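Long-range contact in ceramide very long chain fatty acid hydroxylase SCS7 (Saccharomyces cerevisiae, PDB 4ZR1), which hydroxylates the very long chain fatty acids of sphingolipids, probably at C-2 of the acyl chain of dihydroceramides and phytoceramides: residues 177-189 / 225-237. Numbering follows the deposited sequence.
With ZN (zinc ion), chain C; ZN (zinc ion), chain D; BOG (octyl beta-D-glucopyranoside), chain E; BOG (octyl beta-D-glucopyranoside), chain G.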
loop_
_atom_site.group_PDB
_atom_site.type_symbol
_atom_site.label_atom_id
_atom_site.label_comp_id
_atom_site.label_asym_id
_atom_site.label_seq_id
_atom_site.Cartn_x
_atom_site.Cartn_y
_atom_site.Cartn_z
ATOM N N HIS A 177 -6.070 -2.538 1.070
ATOM C CA HIS A 177 -5.289 -3.129 0.011
ATOM C C HIS A 177 -4.879 -4.567 0.381
ATOM O O HIS A 177 -4.847 -5.453 -0.473
ATOM C CB HIS A 177 -4.073 -2.255 -0.291
ATOM C CG HIS A 177 -3.143 -2.865 -1.287
ATOM N ND1 HIS A 177 -3.540 -3.199 -2.562
ATOM C CD2 HIS A 177 -1.848 -3.244 -1.182
ATOM C CE1 HIS A 177 -2.525 -3.741 -3.208
ATOM N NE2 HIS A 177 -1.488 -3.779 -2.393
ATOM N N HIS A 178 -4.585 -4.802 1.656
ATOM C CA HIS A 178 -4.301 -6.157 2.126
ATOM C C HIS A 178 -5.572 -6.989 2.174
ATOM O O HIS A 178 -5.563 -8.187 1.904
ATOM C CB HIS A 178 -3.644 -6.126 3.502
ATOM C CG HIS A 178 -2.152 -6.026 3.450
ATOM N ND1 HIS A 178 -1.323 -7.098 3.701
ATOM C CD2 HIS A 178 -1.338 -4.982 3.157
ATOM C CE1 HIS A 178 -0.064 -6.718 3.576
ATOM N NE2 HIS A 178 -0.047 -5.443 3.240
ATOM N N TYR A 179 -6.671 -6.341 2.525
ATOM C CA TYR A 179 -7.954 -7.001 2.539
ATOM C C TYR A 179 -8.343 -7.384 1.112
ATOM O O TYR A 179 -8.825 -8.495 0.881
ATOM C CB TYR A 179 -8.998 -6.097 3.197
ATOM C CG TYR A 179 -10.322 -6.758 3.493
ATOM C CD1 TYR A 179 -10.403 -7.856 4.344
ATOM C CD2 TYR A 179 -11.503 -6.257 2.958
ATOM C CE1 TYR A 179 -11.622 -8.456 4.629
ATOM C CE2 TYR A 179 -12.729 -6.850 3.234
ATOM C CZ TYR A 179 -12.784 -7.947 4.066
ATOM O OH TYR A 179 -14.008 -8.530 4.332
ATOM N N LEU A 180 -8.110 -6.483 0.151
ATOM C CA LEU A 180 -8.461 -6.767 -1.245
ATOM C C LEU A 180 -7.370 -6.445 -2.277
ATOM O O LEU A 180 -7.523 -5.526 -3.086
ATOM C CB LEU A 180 -9.737 -6.026 -1.620
ATOM C CG LEU A 180 -10.994 -6.418 -0.830
ATOM C CD1 LEU A 180 -11.646 -5.187 -0.233
ATOM C CD2 LEU A 180 -11.963 -7.169 -1.720
ATOM N N PRO A 181 -6.296 -7.254 -2.290
ATOM C CA PRO A 181 -5.083 -7.136 -3.115
ATOM C C PRO A 181 -5.348 -6.942 -4.613
ATOM O O PRO A 181 -4.691 -6.126 -5.266
ATOM C CB PRO A 181 -4.379 -8.473 -2.884
ATOM C CG PRO A 181 -4.940 -9.004 -1.628
ATOM C CD PRO A 181 -6.342 -8.539 -1.570
ATOM N N MET A 182 -6.309 -7.685 -5.150
ATOM C CA MET A 182 -6.601 -7.642 -6.577
ATOM C C MET A 182 -7.729 -6.694 -6.958
ATOM O O MET A 182 -8.258 -6.794 -8.059
ATOM C CB MET A 182 -6.935 -9.043 -7.088
ATOM C CG MET A 182 -5.720 -9.925 -7.168
ATOM S SD MET A 182 -4.468 -9.158 -8.217
ATOM C CE MET A 182 -3.019 -9.470 -7.201
ATOM N N ASP A 183 -8.094 -5.770 -6.072
ATOM C CA ASP A 183 -9.024 -4.699 -6.461
ATOM C C ASP A 183 -8.263 -3.622 -7.227
ATOM O O ASP A 183 -7.642 -2.742 -6.618
ATOM C CB ASP A 183 -9.719 -4.083 -5.240
ATOM C CG ASP A 183 -10.745 -3.007 -5.623
ATOM O OD1 ASP A 183 -10.717 -2.502 -6.765
ATOM O OD2 ASP A 183 -11.590 -2.657 -4.777
ATOM N N LYS A 184 -8.355 -3.662 -8.555
ATOM C CA LYS A 184 -7.529 -2.805 -9.404
ATOM C C LYS A 184 -7.782 -1.304 -9.204
ATOM O O LYS A 184 -6.992 -0.474 -9.652
ATOM C CB LYS A 184 -7.716 -3.182 -10.878
ATOM C CG LYS A 184 -9.121 -2.981 -11.419
ATOM C CD LYS A 184 -9.247 -3.502 -12.853
ATOM C CE LYS A 184 -10.680 -3.381 -13.370
ATOM N NZ LYS A 184 -10.846 -3.900 -14.757
ATOM N N TYR A 185 -8.847 -0.941 -8.499
ATOM C CA TYR A 185 -9.093 0.479 -8.271
ATOM C C TYR A 185 -8.849 0.912 -6.835
ATOM O O TYR A 185 -9.110 2.056 -6.491
ATOM C CB TYR A 185 -10.510 0.852 -8.677
ATOM C CG TYR A 185 -10.761 0.762 -10.168
ATOM C CD1 TYR A 185 -10.394 1.792 -11.023
ATOM C CD2 TYR A 185 -11.390 -0.341 -10.712
ATOM C CE1 TYR A 185 -10.638 1.711 -12.377
ATOM C CE2 TYR A 185 -11.635 -0.427 -12.059
ATOM C CZ TYR A 185 -11.263 0.595 -12.890
ATOM O OH TYR A 185 -11.518 0.483 -14.238
ATOM N N ARG A 186 -8.327 0.015 -6.005
ATOM C CA ARG A 186 -7.996 0.368 -4.631
ATOM C C ARG A 186 -6.564 0.004 -4.290
ATOM O O ARG A 186 -6.274 -0.420 -3.172
ATOM C CB ARG A 186 -8.942 -0.324 -3.645
ATOM C CG ARG A 186 -10.198 0.466 -3.327
ATOM C CD ARG A 186 -11.152 0.470 -4.498
ATOM N NE ARG A 186 -12.407 1.112 -4.138
ATOM C CZ ARG A 186 -13.499 0.459 -3.747
ATOM N NH1 ARG A 186 -13.506 -0.873 -3.678
ATOM N NH2 ARG A 186 -14.588 1.143 -3.429
ATOM N N LEU A 187 -5.668 0.160 -5.255
ATOM C CA LEU A 187 -4.265 -0.135 -5.033
ATOM C C LEU A 187 -3.473 1.167 -4.935
ATOM O O LEU A 187 -2.904 1.472 -3.886
ATOM C CB LEU A 187 -3.725 -1.044 -6.145
ATOM C CG LEU A 187 -2.327 -1.648 -6.002
ATOM C CD1 LEU A 187 -2.163 -2.881 -6.885
ATOM C CD2 LEU A 187 -1.273 -0.619 -6.366
ATOM N N VAL A 188 -3.425 1.936 -6.018
ATOM C CA VAL A 188 -2.658 3.169 -5.967
ATOM C C VAL A 188 -3.365 4.171 -5.078
ATOM O O VAL A 188 -4.536 4.009 -4.744
ATOM C CB VAL A 188 -2.418 3.783 -7.349
ATOM C CG1 VAL A 188 -1.824 2.730 -8.305
ATOM C CG2 VAL A 188 -3.691 4.384 -7.897
ATOM N N MET A 189 -2.632 5.195 -4.676
ATOM C CA MET A 189 -3.138 6.162 -3.725
ATOM C C MET A 189 -4.013 7.163 -4.433
ATOM O O MET A 189 -3.663 7.664 -5.493
ATOM C CB MET A 189 -1.995 6.890 -3.027
ATOM C CG MET A 189 -0.992 5.974 -2.372
ATOM S SD MET A 189 0.202 6.954 -1.458
ATOM C CE MET A 189 -0.914 8.135 -0.731
ATOM N N TYR A 225 7.957 8.623 -5.916
ATOM C CA TYR A 225 6.636 8.179 -5.476
ATOM C C TYR A 225 5.838 7.592 -6.640
ATOM O O TYR A 225 5.227 6.525 -6.511
ATOM C CB TYR A 225 5.825 9.313 -4.839
ATOM C CG TYR A 225 4.355 9.010 -4.948
ATOM C CD1 TYR A 225 3.775 8.021 -4.156
ATOM C CD2 TYR A 225 3.551 9.663 -5.887
ATOM C CE1 TYR A 225 2.426 7.705 -4.281
ATOM C CE2 TYR A 225 2.204 9.347 -6.019
ATOM C CZ TYR A 225 1.651 8.365 -5.213
ATOM O OH TYR A 225 0.328 8.038 -5.339
ATOM N N VAL A 226 5.829 8.304 -7.767
ATOM C CA VAL A 226 5.110 7.854 -8.959
ATOM C C VAL A 226 5.639 6.523 -9.479
ATOM O O VAL A 226 4.864 5.657 -9.892
ATOM C CB VAL A 226 5.188 8.890 -10.082
ATOM C CG1 VAL A 226 4.482 8.363 -11.325
ATOM C CG2 VAL A 226 4.568 10.212 -9.602
ATOM N N CYS A 227 6.958 6.348 -9.443
ATOM C CA CYS A 227 7.542 5.077 -9.842
ATOM C C CYS A 227 7.090 3.964 -8.906
ATOM O O CYS A 227 6.746 2.876 -9.359
ATOM C CB CYS A 227 9.066 5.172 -9.873
ATOM S SG CYS A 227 9.700 6.266 -11.169
ATOM N N TYR A 228 7.081 4.246 -7.606
ATOM C CA TYR A 228 6.612 3.293 -6.599
ATOM C C TYR A 228 5.184 2.756 -6.828
ATOM O O TYR A 228 4.970 1.538 -6.847
ATOM C CB TYR A 228 6.683 3.931 -5.204
ATOM C CG TYR A 228 5.698 3.326 -4.216
ATOM C CD1 TYR A 228 5.973 2.119 -3.578
ATOM C CD2 TYR A 228 4.495 3.962 -3.922
ATOM C CE1 TYR A 228 5.075 1.559 -2.682
ATOM C CE2 TYR A 228 3.599 3.421 -3.030
ATOM C CZ TYR A 228 3.888 2.211 -2.415
ATOM O OH TYR A 228 2.988 1.661 -1.522
ATOM N N ASP A 229 4.213 3.658 -6.982
ATOM C CA ASP A 229 2.802 3.275 -7.037
ATOM C C ASP A 229 2.504 2.556 -8.337
ATOM O O ASP A 229 1.709 1.621 -8.361
ATOM C CB ASP A 229 1.889 4.499 -6.905
ATOM C CG ASP A 229 0.785 4.322 -5.843
ATOM O OD1 ASP A 229 0.601 3.208 -5.290
ATOM O OD2 ASP A 229 0.093 5.330 -5.563
ATOM N N GLU A 230 3.132 3.010 -9.423
ATOM C CA GLU A 230 3.023 2.334 -10.709
ATOM C C GLU A 230 3.660 0.961 -10.618
ATOM O O GLU A 230 3.057 -0.036 -10.999
ATOM C CB GLU A 230 3.676 3.151 -11.813
ATOM C CG GLU A 230 2.968 4.466 -12.056
ATOM C CD GLU A 230 1.484 4.282 -12.320
ATOM O OE1 GLU A 230 1.120 3.782 -13.397
ATOM O OE2 GLU A 230 0.680 4.618 -11.438
ATOM N N CYS A 231 4.878 0.912 -10.089
ATOM C CA CYS A 231 5.512 -0.366 -9.829
ATOM C C CYS A 231 4.572 -1.236 -8.993
ATOM O O CYS A 231 4.229 -2.356 -9.390
ATOM C CB CYS A 231 6.850 -0.187 -9.117
ATOM S SG CYS A 231 7.737 -1.745 -8.853
ATOM N N HIS A 232 4.139 -0.698 -7.854
ATOM C CA HIS A 232 3.244 -1.411 -6.948
ATOM C C HIS A 232 2.037 -1.987 -7.674
ATOM O O HIS A 232 1.707 -3.155 -7.497
ATOM C CB HIS A 232 2.771 -0.495 -5.830
ATOM C CG HIS A 232 1.966 -1.199 -4.793
ATOM N ND1 HIS A 232 1.152 -0.538 -3.904
ATOM C CD2 HIS A 232 1.856 -2.518 -4.501
ATOM C CE1 HIS A 232 0.567 -1.418 -3.109
ATOM N NE2 HIS A 232 0.973 -2.626 -3.454
ATOM N N PHE A 233 1.396 -1.172 -8.506
ATOM C CA PHE A 233 0.281 -1.642 -9.312
ATOM C C PHE A 233 0.649 -2.855 -10.167
ATOM O O PHE A 233 -0.030 -3.884 -10.123
ATOM C CB PHE A 233 -0.256 -0.531 -10.220
ATOM C CG PHE A 233 -1.536 -0.898 -10.912
ATOM C CD1 PHE A 233 -2.761 -0.740 -10.265
ATOM C CD2 PHE A 233 -1.525 -1.440 -12.194
ATOM C CE1 PHE A 233 -3.947 -1.093 -10.893
ATOM C CE2 PHE A 233 -2.720 -1.798 -12.836
ATOM C CZ PHE A 233 -3.924 -1.627 -12.185
ATOM N N PHE A 234 1.725 -2.747 -10.935
ATOM C CA PHE A 234 1.978 -3.745 -11.964
ATOM C C PHE A 234 2.586 -5.006 -11.371
ATOM O O PHE A 234 2.597 -6.060 -12.006
ATOM C CB PHE A 234 2.844 -3.151 -13.081
ATOM C CG PHE A 234 2.110 -2.123 -13.906
ATOM C CD1 PHE A 234 0.994 -2.488 -14.654
ATOM C CD2 PHE A 234 2.506 -0.797 -13.910
ATOM C CE1 PHE A 234 0.294 -1.549 -15.396
ATOM C CE2 PHE A 234 1.811 0.149 -14.651
ATOM C CZ PHE A 234 0.707 -0.228 -15.394
ATOM N N LEU A 235 3.034 -4.911 -10.128
ATOM C CA LEU A 235 3.411 -6.098 -9.379
ATOM C C LEU A 235 2.203 -7.010 -9.135
ATOM O O LEU A 235 2.336 -8.230 -9.124
ATOM C CB LEU A 235 4.048 -5.711 -8.049
ATOM C CG LEU A 235 5.450 -5.116 -8.071
ATOM C CD1 LEU A 235 5.952 -5.022 -6.639
ATOM C CD2 LEU A 235 6.388 -5.967 -8.920
ATOM N N HIS A 236 1.029 -6.420 -8.934
ATOM C CA HIS A 236 -0.187 -7.199 -8.690
ATOM C C HIS A 236 -0.895 -7.609 -9.977
ATOM O O HIS A 236 -1.375 -8.738 -10.101
ATOM C CB HIS A 236 -1.179 -6.410 -7.824
ATOM C CG HIS A 236 -0.801 -6.347 -6.381
ATOM N ND1 HIS A 236 -1.075 -7.366 -5.499
ATOM C CD2 HIS A 236 -0.170 -5.384 -5.667
ATOM C CE1 HIS A 236 -0.622 -7.039 -4.302
ATOM N NE2 HIS A 236 -0.072 -5.841 -4.375
ATOM N N HIS A 237 -0.963 -6.682 -10.926
ATOM C CA HIS A 237 -1.848 -6.839 -12.068
ATOM C C HIS A 237 -1.147 -7.013 -13.417
ATOM O O HIS A 237 -1.624 -6.520 -14.441
ATOM C CB HIS A 237 -2.797 -5.641 -12.120
ATOM C CG HIS A 237 -3.753 -5.593 -10.970
ATOM N ND1 HIS A 237 -3.698 -4.629 -9.989
ATOM C CD2 HIS A 237 -4.775 -6.417 -10.631
ATOM C CE1 HIS A 237 -4.656 -4.845 -9.106
ATOM N NE2 HIS A 237 -5.324 -5.925 -9.473
HETATM ZN ZN ZN C . 0.534 -4.755 -2.696
HETATM ZN ZN ZN D . 1.733 -3.974 3.342
HETATM C C1 BOG E . -5.691 3.332 -0.402
HETATM O O1 BOG E . -6.923 3.633 -1.021
HETATM C C2 BOG E . -5.113 2.098 -1.054
HETATM O O2 BOG E . -5.944 1.014 -0.710
HETATM C C3 BOG E . -3.737 1.804 -0.501
HETATM O O3 BOG E . -3.067 0.797 -1.226
HETATM C C4 BOG E . -2.887 3.037 -0.448
HETATM O O4 BOG E . -1.737 2.718 0.299
HETATM C C5 BOG E . -3.645 4.137 0.244
HETATM O O5 BOG E . -4.804 4.424 -0.509
HETATM C C6 BOG E . -2.705 5.328 0.361
HETATM O O6 BOG E . -3.390 6.561 0.366
HETATM C "C1'" BOG E . -7.979 3.929 -0.130
HETATM C "C2'" BOG E . -9.261 4.217 -0.882
HETATM C "C3'" BOG E . -10.130 5.114 -0.023
HETATM C "C4'" BOG E . -10.484 6.408 -0.733
HETATM C "C5'" BOG E . -10.553 7.554 0.261
HETATM C "C6'" BOG E . -11.303 8.716 -0.344
HETATM C "C7'" BOG E . -11.221 9.919 0.566
HETATM C "C8'" BOG E . -12.199 9.752 1.707
HETATM C C1 BOG G . 3.436 -4.289 -18.974
HETATM O O1 BOG G . 3.643 -3.630 -17.746
HETATM C C2 BOG G . 2.601 -5.523 -18.727
HETATM O O2 BOG G . 3.322 -6.391 -17.889
HETATM C C3 BOG G . 2.306 -6.237 -20.025
HETATM O O3 BOG G . 1.343 -7.239 -19.789
HETATM C C4 BOG G . 1.795 -5.256 -21.056
HETATM O O4 BOG G . 1.769 -5.885 -22.316
HETATM C C5 BOG G . 2.732 -4.073 -21.114
HETATM O O5 BOG G . 2.749 -3.437 -19.859
HETATM C C6 BOG G . 2.284 -3.100 -22.185
HETATM O O6 BOG G . 0.878 -3.124 -22.298
HETATM C "C1'" BOG G . 4.977 -3.593 -17.294
HETATM C "C2'" BOG G . 5.145 -2.387 -16.395
HETATM C "C3'" BOG G . 6.513 -2.386 -15.749
HETATM C "C4'" BOG G . 6.930 -0.962 -15.452
HETATM C "C5'" BOG G . 6.100 -0.398 -14.321
HETATM C "C6'" BOG G . 7.026 0.259 -13.320
HETATM C "C7'" BOG G . 7.306 1.692 -13.719
HETATM C "C8'" BOG G . 8.121 2.344 -12.626
#
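His177, His232 and His236 converge on one zinc ion, each giving its NE2; the zinc lies 2.3 Å from His177 NE2 and 2.1 Å from His236 NE2. With CG anti to the backbone N (chi1 175°), the His177 ring continues toward helix 211-236. There it turns an edge, offset, toward the face of the His236 ring, the planes at 87°. His251 and His255 complete this site, while the adjacent His178 binds the second zinc.

Leu187 packs against two of the ligand rings: CD2 sits over one face of His232 in a CH-pi contact, 3.7 Å from the ring centroid, and CD1 meets His236 CD2 at 3.4 Å. The Met182 chain, bent at chi2 and chi3, brings CE to the edge of the His236 ring, near ND1, and SD lies obliquely beside His237. Lys184 CB covers a face of the His237 ring, whose NE2 gives a weak hydrogen bond to Met182 O. Farther along, Asp229 OD2 takes the Met189 N-H on its syn side in a nearly straight bond of 2.9 Å (173°), and the Tyr225 hydroxyl gives a weak hydrogen bond to the same oxygen. With an alanine in place of Asp229, Met189 N would probably lose this acceptor and the Tyr225 hydroxyl its weak one, leaving the chain at Met189 less firmly tied to the helix.

Two neighbouring histidines thus serve different zinc ions, which likely form a catalytic dimetal centre, and Leu187 and Met182 pack against the rings of one site near what is probably the cytoplasmic end of a transmembrane helix.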